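Response regulator (Caulobacter vibrioides, PDB 3N0R) probably acts as an anti-anti-sigma stress response regulator, in which phosphorylation of a receiver domain frees a sigma-like domain to sequester an anti-sigma factor. Local coordinates at residues L122-G127 and V267-G272. The protein carries 1 engineered substitution. Residues are numbered along the deposited sequence; the frame is centred on the assembly and turned at random. Where two conformers were deposited one is given.
Sequences LTALEG and VKAAIG
Ala269 points its methyl from helix 264-277 at the last turn of helix 115-125, where it meets Ala124 and Leu125. Ala269 CB lies 3.8 Å from Leu125 CB and 4.1 Å from Ala124 CB, so one methyl touches two consecutive residues across the interface. Ala269 CB also lies close to the backbone between them, 4.0 Å from Leu125 N. Consistent with the small side chains of Ala124 and Ala269, the CA atoms of Leu125 and Ala269 are 5.6 Å apart.

Leu125 carries the contact further along the receiver helix. Its CB rests against the Ala269 methyl. At CG, anti to the backbone N (chi1 -173°), the chain runs beside the Ala269 methyl, not straight into it, and the branch then divides. Leu125 CD1 returns to Ala269 CB at 4.1 Å and reaches toward the next residue, ending 4.5 Å from Ala270 N and 4.7 Å from Ala270 CB. Leu125 CD2 diverges, lying 5.1 Å from Ala269 CB. The leucine side chain also touches Ala40 of helix 31-42.

All four touching residues are buried, and the contact between these segments is apolar. In the conformer given, Lys268 NZ meets Asp156 OD1 in a salt bridge, while Glu126 forms salt bridges with Arg36 of helix 31-42 and Arg73 of helix 72-84. This is helix-to-helix packing between domains, joining the sigma-like part to the last helix of a receiver with the 2-1-3-4-5 parallel sheet of the CheY-like fold.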
loop_
_atom_site.group_PDB
_atom_site.type_symbol
_atom_site.label_atom_id
_atom_site.label_comp_id
_atom_site.label_asym_id
_atom_site.label_seq_id
_atom_site.Cartn_x
_atom_site.Cartn_y
_atom_site.Cartn_z
ATOM N N LEU A 122 8.739 -1.507 1.309
ATOM C CA LEU A 122 9.251 -1.218 2.647
ATOM C C LEU A 122 9.908 0.159 2.692
ATOM O O LEU A 122 9.784 0.879 3.677
ATOM C CB LEU A 122 10.258 -2.294 3.077
ATOM C CG LEU A 122 9.643 -3.645 3.454
ATOM C CD1 LEU A 122 10.718 -4.705 3.593
ATOM C CD2 LEU A 122 8.797 -3.553 4.729
ATOM N N THR A 123 10.618 0.515 1.627
ATOM C CA THR A 123 11.321 1.789 1.576
ATOM C C THR A 123 10.424 2.924 1.081
ATOM O O THR A 123 10.220 3.914 1.791
ATOM C CB THR A 123 12.632 1.681 0.761
ATOM O OG1 THR A 123 12.365 1.145 -0.541
ATOM C CG2 THR A 123 13.650 0.797 1.497
ATOM N N ALA A 124 9.859 2.778 -0.114
ATOM C CA ALA A 124 9.062 3.851 -0.720
ATOM C C ALA A 124 7.696 4.078 -0.058
ATOM O O ALA A 124 7.273 5.217 0.121
ATOM C CB ALA A 124 8.897 3.605 -2.217
ATOM N N LEU A 125 6.981 3.006 0.267
ATOM C CA LEU A 125 5.661 3.147 0.883
ATOM C C LEU A 125 5.748 3.340 2.392
ATOM O O LEU A 125 5.082 4.209 2.949
ATOM C CB LEU A 125 4.764 1.950 0.548
ATOM C CG LEU A 125 3.309 2.078 1.011
ATOM C CD1 LEU A 125 2.580 3.180 0.248
ATOM C CD2 LEU A 125 2.603 0.752 0.837
ATOM N N GLU A 126 6.578 2.534 3.049
ATOM C CA GLU A 126 6.599 2.506 4.503
ATOM C C GLU A 126 7.674 3.395 5.125
ATOM O O GLU A 126 7.656 3.640 6.327
ATOM C CB GLU A 126 6.731 1.067 4.997
ATOM C CG GLU A 126 5.535 0.209 4.578
ATOM C CD GLU A 126 4.221 0.763 5.097
ATOM O OE1 GLU A 126 4.148 1.021 6.314
ATOM O OE2 GLU A 126 3.257 0.946 4.304
ATOM N N GLY A 127 8.604 3.886 4.311
ATOM C CA GLY A 127 9.615 4.813 4.785
ATOM C C GLY A 127 10.755 4.220 5.592
ATOM O O GLY A 127 11.469 4.956 6.269
ATOM N N VAL A 267 3.469 8.033 -3.108
ATOM C CA VAL A 267 2.526 8.119 -4.215
ATOM C C VAL A 267 2.959 7.201 -5.358
ATOM O O VAL A 267 2.135 6.485 -5.938
ATOM C CB VAL A 267 2.382 9.565 -4.685
ATOM C CG1 VAL A 267 1.499 9.639 -5.923
ATOM C CG2 VAL A 267 1.802 10.407 -3.559
ATOM N N LYS A 268 4.248 7.218 -5.687
ATOM C CA LYS A 268 4.779 6.292 -6.684
ATOM C C LYS A 268 4.458 4.855 -6.297
ATOM O O LYS A 268 4.041 4.055 -7.133
ATOM C CB LYS A 268 6.294 6.446 -6.863
ATOM C CG LYS A 268 6.903 5.340 -7.730
ATOM C CD LYS A 268 8.404 5.514 -7.961
ATOM C CE LYS A 268 8.692 6.577 -9.010
ATOM N NZ LYS A 268 9.936 6.285 -9.776
ATOM N N ALA A 269 4.661 4.528 -5.024
ATOM C CA ALA A 269 4.423 3.163 -4.563
ATOM C C ALA A 269 2.946 2.781 -4.648
ATOM O O ALA A 269 2.624 1.688 -5.111
ATOM C CB ALA A 269 4.951 2.972 -3.139
ATOM N N ALA A 270 2.056 3.652 -4.178
ATOM C CA ALA A 270 0.633 3.336 -4.187
ATOM C C ALA A 270 0.105 3.196 -5.614
ATOM O O ALA A 270 -0.621 2.253 -5.928
ATOM C CB ALA A 270 -0.152 4.377 -3.410
ATOM N N ILE A 271 0.465 4.137 -6.479
ATOM C CA ILE A 271 0.072 4.049 -7.879
ATOM C C ILE A 271 0.682 2.808 -8.532
ATOM O O ILE A 271 0.006 2.094 -9.273
ATOM C CB ILE A 271 0.452 5.328 -8.647
ATOM C CG1 ILE A 271 -0.397 6.497 -8.141
ATOM C CG2 ILE A 271 0.298 5.127 -10.157
ATOM C CD1 ILE A 271 -0.027 7.841 -8.740
ATOM N N GLY A 272 1.953 2.537 -8.242
ATOM C CA GLY A 272 2.606 1.356 -8.777
ATOM C C GLY A 272 1.880 0.067 -8.444
ATOM O O GLY A 272 1.763 -0.825 -9.294
#